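Local coordinates for protein ferulic acid esterase, AmCE1/Fae1A (Anaeromyces mucronatus, PDB 5CXX) that probably hydrolyses feruloyl esters as an alpha/beta-hydrolase of carbohydrate esterase family CE1, with ferulic acid bound in its pocket, at residues Thr30-Ser33 and Thr38-Lys41; Ile45-Tyr50 and Lys54-Val59. All blocks are in the same frame, centred on the assembly; numbering follows the deposited sequence. Where two conformers were deposited one is given.

Interaction 1. Residues Thr30-Ser33 and Thr38-Lys41; sequences TYYS and TERK. With SO4 (sulfate ion), chain E.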
loop_
_atom_site.group_PDB
_atom_site.type_symbol
_atom_site.label_atom_id
_atom_site.label_comp_id
_atom_site.label_asym_id
_atom_site.label_seq_id
_atom_site.Cartn_x
_atom_site.Cartn_y
_atom_site.Cartn_z
ATOM N N THR A 30 3.917 -18.712 -6.215
ATOM C CA THR A 30 4.264 -19.404 -4.982
ATOM C C THR A 30 5.775 -19.344 -4.827
ATOM O O THR A 30 6.502 -19.673 -5.803
ATOM C CB THR A 30 3.761 -20.885 -5.041
ATOM O OG1 THR A 30 2.345 -20.857 -5.282
ATOM C CG2 THR A 30 3.952 -21.575 -3.703
ATOM N N TYR A 31 6.258 -18.944 -3.655
ATOM C CA TYR A 31 7.701 -18.720 -3.482
ATOM C C TYR A 31 8.070 -19.024 -2.025
ATOM O O TYR A 31 7.212 -18.961 -1.104
ATOM C CB TYR A 31 8.132 -17.264 -3.844
ATOM C CG TYR A 31 7.556 -16.253 -2.875
ATOM C CD1 TYR A 31 6.238 -15.789 -3.035
ATOM C CD2 TYR A 31 8.311 -15.828 -1.771
ATOM C CE1 TYR A 31 5.650 -14.858 -2.078
ATOM C CE2 TYR A 31 7.760 -14.890 -0.849
ATOM C CZ TYR A 31 6.430 -14.468 -0.997
ATOM O OH TYR A 31 5.962 -13.573 -0.042
ATOM N N TYR A 32 9.317 -19.397 -1.779
ATOM C CA TYR A 32 9.670 -19.763 -0.401
ATOM C C TYR A 32 10.199 -18.548 0.365
ATOM O O TYR A 32 11.067 -17.871 -0.153
ATOM C CB TYR A 32 10.737 -20.906 -0.378
ATOM C CG TYR A 32 11.013 -21.398 1.028
ATOM C CD1 TYR A 32 10.185 -22.340 1.645
ATOM C CD2 TYR A 32 12.046 -20.846 1.794
ATOM C CE1 TYR A 32 10.386 -22.704 2.959
ATOM C CE2 TYR A 32 12.268 -21.187 3.069
ATOM C CZ TYR A 32 11.413 -22.160 3.700
ATOM O OH TYR A 32 11.642 -22.540 4.996
ATOM N N SER A 33 9.728 -18.378 1.595
ATOM C CA SER A 33 10.193 -17.257 2.459
ATOM C C SER A 33 11.031 -17.783 3.628
ATOM O O SER A 33 10.541 -18.512 4.493
ATOM C CB SER A 33 8.975 -16.524 3.028
ATOM O OG SER A 33 9.445 -15.666 4.106
ATOM N N THR A 38 8.190 -20.674 5.330
ATOM C CA THR A 38 7.138 -21.392 4.625
ATOM C C THR A 38 7.046 -20.917 3.184
ATOM O O THR A 38 7.565 -19.867 2.836
ATOM C CB THR A 38 5.760 -21.166 5.277
ATOM O OG1 THR A 38 5.461 -19.779 5.225
ATOM C CG2 THR A 38 5.750 -21.648 6.727
ATOM N N GLU A 39 6.380 -21.755 2.394
ATOM C CA GLU A 39 5.936 -21.313 1.060
ATOM C C GLU A 39 4.782 -20.333 1.168
ATOM O O GLU A 39 3.838 -20.551 1.944
ATOM C CB GLU A 39 5.503 -22.514 0.201
ATOM C CG GLU A 39 6.588 -23.542 -0.059
ATOM C CD GLU A 39 7.566 -23.166 -1.178
ATOM O OE1 GLU A 39 7.305 -22.207 -1.924
ATOM O OE2 GLU A 39 8.605 -23.857 -1.328
ATOM N N ARG A 40 4.906 -19.206 0.474
ATOM C CA ARG A 40 3.893 -18.159 0.512
ATOM C C ARG A 40 3.396 -17.842 -0.896
ATOM O O ARG A 40 3.944 -18.335 -1.880
ATOM C CB ARG A 40 4.451 -16.896 1.170
ATOM C CG ARG A 40 5.270 -17.154 2.424
ATOM C CD ARG A 40 5.563 -15.859 3.165
ATOM N NE ARG A 40 4.374 -15.325 3.823
ATOM C CZ ARG A 40 3.742 -14.220 3.442
ATOM N NH1 ARG A 40 4.184 -13.525 2.402
ATOM N NH2 ARG A 40 2.667 -13.808 4.099
ATOM N N LYS A 41 2.356 -17.018 -0.987
ATOM C CA LYS A 41 1.800 -16.628 -2.293
ATOM C C LYS A 41 1.741 -15.120 -2.430
ATOM O O LYS A 41 1.561 -14.405 -1.434
ATOM C CB LYS A 41 0.387 -17.174 -2.458
ATOM C CG LYS A 41 0.403 -18.808 -2.583
ATOM C CD LYS A 41 -0.967 -19.409 -2.846
ATOM C CE LYS A 41 -0.870 -20.886 -3.262
ATOM N NZ LYS A 41 0.253 -21.543 -2.568
HETATM S S SO4 E . 11.783 -19.877 -4.872
HETATM O O1 SO4 E . 12.453 -18.578 -4.560
HETATM O O2 SO4 E . 10.808 -20.202 -3.871
HETATM O O3 SO4 E . 12.841 -20.881 -4.851
HETATM O O4 SO4 E . 11.102 -19.926 -6.190
HETATM O O HOH W 1 3.342 -12.506 -0.423
#
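Tyr31 and Arg40 form an antiparallel hydrogen-bonded pair, Tyr31 N giving to Arg40 O at 3.0 Å and Arg40 N to Tyr31 O at 2.8 Å, with Thr30-Lys41 and Tyr32-Glu39 as non-hydrogen-bonded pairs on either side. This is the turn end of the hairpin of strands 26-33 and 38-45, whose short segments are strongly twisted, their directions 138° apart. On the face that carries Tyr31, Ser33 and Arg40, helix 125-140 covers the Tyr31 ring. The phenol and the arginine run side by side the same way, and Arg40 CB lies off-centre over the ring. Bent at chi3 (72°), the arginine chain brings NH1 to Tyr31 OH at 3.0 Å, and the hydroxyl lies in the guanidinium plane. Arg40 CD meanwhile packs on Ser33 CB at 3.5 Å. Water 1 donates to both Tyr31 OH and Lys41 O. Across the other face, Glu39 bends at chi2 (-80°) and lays its carboxylate at the edge of the Tyr32 ring, Glu39 OE2 3.7 Å from Tyr32 CD1. A sulfate, probably from the crystallisation liquor, accepts from Tyr32 N through O2 at 2.7 Å. Glu128 bonds both Tyr31 OH and Ser33 OG, while Arg40 NH2 reaches the carbonyls of Asp100 and Tyr102. The buried guanidinium is thus held largely by neutral oxygens, and Glu128, in a long and weak ion pair with NH1, may ease the cost of burying its charge.

Interaction 2. Residues Ile45-Tyr50 and Lys54-Val59; sequences ILPVGY and KKYPVV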
loop_
_atom_site.group_PDB
_atom_site.type_symbol
_atom_site.label_atom_id
_atom_site.label_comp_id
_atom_site.label_asym_id
_atom_site.label_seq_id
_atom_site.Cartn_x
_atom_site.Cartn_y
_atom_site.Cartn_z
ATOM N N ILE A 45 1.172 -8.740 -11.204
ATOM C CA ILE A 45 0.367 -8.200 -12.309
ATOM C C ILE A 45 1.323 -7.442 -13.242
ATOM O O ILE A 45 1.739 -6.309 -12.934
ATOM C CB ILE A 45 -0.729 -7.308 -11.747
ATOM C CG1 ILE A 45 -1.645 -8.082 -10.767
ATOM C CG2 ILE A 45 -1.515 -6.648 -12.930
ATOM C CD1 ILE A 45 -2.331 -7.078 -9.733
ATOM N N LEU A 46 1.708 -8.092 -14.330
ATOM C CA LEU A 46 2.588 -7.452 -15.318
ATOM C C LEU A 46 1.801 -6.501 -16.193
ATOM O O LEU A 46 0.643 -6.742 -16.457
ATOM C CB LEU A 46 3.263 -8.524 -16.167
ATOM C CG LEU A 46 4.147 -9.470 -15.332
ATOM C CD1 LEU A 46 4.674 -10.632 -16.202
ATOM C CD2 LEU A 46 5.316 -8.750 -14.535
ATOM N N PRO A 47 2.447 -5.428 -16.663
ATOM C CA PRO A 47 1.722 -4.448 -17.472
ATOM C C PRO A 47 1.332 -5.063 -18.822
ATOM O O PRO A 47 1.937 -6.016 -19.281
ATOM C CB PRO A 47 2.732 -3.304 -17.642
ATOM C CG PRO A 47 4.060 -4.004 -17.586
ATOM C CD PRO A 47 3.832 -5.018 -16.421
ATOM N N VAL A 48 0.304 -4.496 -19.424
ATOM C CA VAL A 48 -0.089 -4.902 -20.762
ATOM C C VAL A 48 1.113 -4.735 -21.679
ATOM O O VAL A 48 1.738 -3.668 -21.662
ATOM C CB VAL A 48 -1.267 -4.042 -21.245
ATOM C CG1 VAL A 48 -1.535 -4.277 -22.719
ATOM C CG2 VAL A 48 -2.511 -4.361 -20.398
ATOM N N GLY A 49 1.427 -5.755 -22.498
ATOM C CA GLY A 49 2.556 -5.628 -23.405
ATOM C C GLY A 49 3.917 -5.746 -22.752
ATOM O O GLY A 49 4.919 -5.387 -23.360
ATOM N N TYR A 50 3.957 -6.259 -21.530
ATOM C CA TYR A 50 5.218 -6.495 -20.789
ATOM C C TYR A 50 6.269 -7.070 -21.707
ATOM O O TYR A 50 6.025 -8.073 -22.388
ATOM C CB TYR A 50 5.005 -7.461 -19.626
ATOM C CG TYR A 50 6.264 -7.881 -18.886
ATOM C CD1 TYR A 50 6.863 -7.041 -17.916
ATOM C CD2 TYR A 50 6.797 -9.161 -19.072
ATOM C CE1 TYR A 50 8.006 -7.455 -17.205
ATOM C CE2 TYR A 50 7.928 -9.597 -18.356
ATOM C CZ TYR A 50 8.524 -8.722 -17.419
ATOM O OH TYR A 50 9.624 -9.191 -16.715
ATOM N N LYS A 54 12.464 -4.412 -21.636
ATOM C CA LYS A 54 12.237 -3.126 -20.952
ATOM C C LYS A 54 12.346 -3.372 -19.449
ATOM O O LYS A 54 12.291 -4.522 -19.027
ATOM C CB LYS A 54 10.855 -2.544 -21.295
ATOM C CG LYS A 54 10.746 -2.144 -22.795
ATOM C CD LYS A 54 9.292 -1.788 -23.116
ATOM C CE LYS A 54 9.044 -1.328 -24.558
ATOM N NZ LYS A 54 7.544 -1.180 -24.708
ATOM N N LYS A 55 12.435 -2.310 -18.647
ATOM C CA LYS A 55 12.367 -2.465 -17.194
ATOM C C LYS A 55 11.245 -1.566 -16.656
ATOM O O LYS A 55 11.018 -0.439 -17.203
ATOM C CB LYS A 55 13.686 -2.071 -16.532
ATOM C CG LYS A 55 14.876 -2.972 -16.879
ATOM C CD LYS A 55 16.159 -2.405 -16.323
ATOM C CE LYS A 55 17.365 -3.196 -16.839
ATOM N NZ LYS A 55 17.178 -4.640 -16.484
ATOM N N TYR A 56 10.577 -2.032 -15.603
ATOM C CA TYR A 56 9.407 -1.354 -15.099
ATOM C C TYR A 56 9.532 -1.083 -13.591
ATOM O O TYR A 56 10.049 -1.901 -12.833
ATOM C CB TYR A 56 8.133 -2.217 -15.322
ATOM C CG TYR A 56 7.915 -2.567 -16.760
ATOM C CD1 TYR A 56 8.572 -3.648 -17.338
ATOM C CD2 TYR A 56 7.075 -1.795 -17.558
ATOM C CE1 TYR A 56 8.382 -3.970 -18.702
ATOM C CE2 TYR A 56 6.870 -2.110 -18.923
ATOM C CZ TYR A 56 7.525 -3.203 -19.482
ATOM O OH TYR A 56 7.330 -3.550 -20.822
ATOM N N PRO A 57 8.962 0.030 -13.148
ATOM C CA PRO A 57 8.889 0.304 -11.713
ATOM C C PRO A 57 7.817 -0.589 -11.096
ATOM O O PRO A 57 6.990 -1.180 -11.805
ATOM C CB PRO A 57 8.506 1.797 -11.645
ATOM C CG PRO A 57 7.603 1.936 -12.860
ATOM C CD PRO A 57 8.297 1.053 -13.964
ATOM N N VAL A 58 7.856 -0.721 -9.775
ATOM C CA VAL A 58 6.985 -1.694 -9.067
ATOM C C VAL A 58 6.188 -0.999 -7.957
ATOM O O VAL A 58 6.790 -0.240 -7.175
ATOM C CB VAL A 58 7.823 -2.819 -8.428
ATOM C CG1 VAL A 58 6.915 -3.899 -7.805
ATOM C CG2 VAL A 58 8.773 -3.495 -9.464
ATOM N N VAL A 59 4.879 -1.268 -7.910
ATOM C CA VAL A 59 4.078 -0.902 -6.731
ATOM C C VAL A 59 3.692 -2.160 -5.959
ATOM O O VAL A 59 3.178 -3.109 -6.548
ATOM C CB VAL A 59 2.827 -0.058 -7.101
ATOM C CG1 VAL A 59 1.953 -0.693 -8.100
ATOM C CG2 VAL A 59 1.995 0.276 -5.837
#
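Tyr56 reaches across to Pro47 and Tyr50, both of which lie on the same side of its ring plane, one along each long edge. Its CB points toward segment 45-50, and CG, anti to the carbonyl carbon (chi1 -57°), starts the ring 4.2 Å from Pro47 CG. The CD2-CE2 edge meets the proline: CD2 and CE2 approach Pro47 CG, the latter at 3.6 Å, and this carbon sits over the ring face in a CH-pi contact, 3.9 Å from the centroid. Along the CD1-CE1 edge, on the same side of the plane, comes Tyr50 with its own CD1 and CE1; the closest of these meetings is Tyr56 CE1 to Tyr50 CD1 at 3.5 Å. The two ring planes are inclined by 32° with centroids 5.4 Å apart, an oblique pairing. At the tip, CZ is still near Pro47 CG, and OH comes 3.6 Å from Tyr50 CA, bonding to the backbone N of Asp51. Pro47 and Tyr50 come together through a type II beta turn, closed by Tyr50 N to Pro47 O at 3.0 Å, with Gly49 at positive phi. No hydrogen bond links the two segments directly, so between them the contact is apolar and aromatic, while Tyr56 OH takes the N-H of Asp51 inside the connection between strands 38-45 and 58-62, and Tyr50 OH that of Ser142, which joins the connection to the loop after helix 125-140.

How the interactions relate
Interactions 1 and 2 follow each other along the chain: strand 38-45, begun in interaction 1, runs directly into the loop of interaction 2, which leads to strand 58-62 of the same mixed sheet. Their centres lie about 22 Å apart. Both are partly buried. Interaction 1 pairs the outermost strand 26-33 with its neighbour, a backbone-bonded contact with one face against a helix and the other exposed. Interaction 2, by contrast, sets a turn against one side of a buried ring, with no polar bond between its segments. Backbone hydrogen bonding, with a buried arginine on one face, thus dominates at the sheet edge, ring packing in the connection between strands.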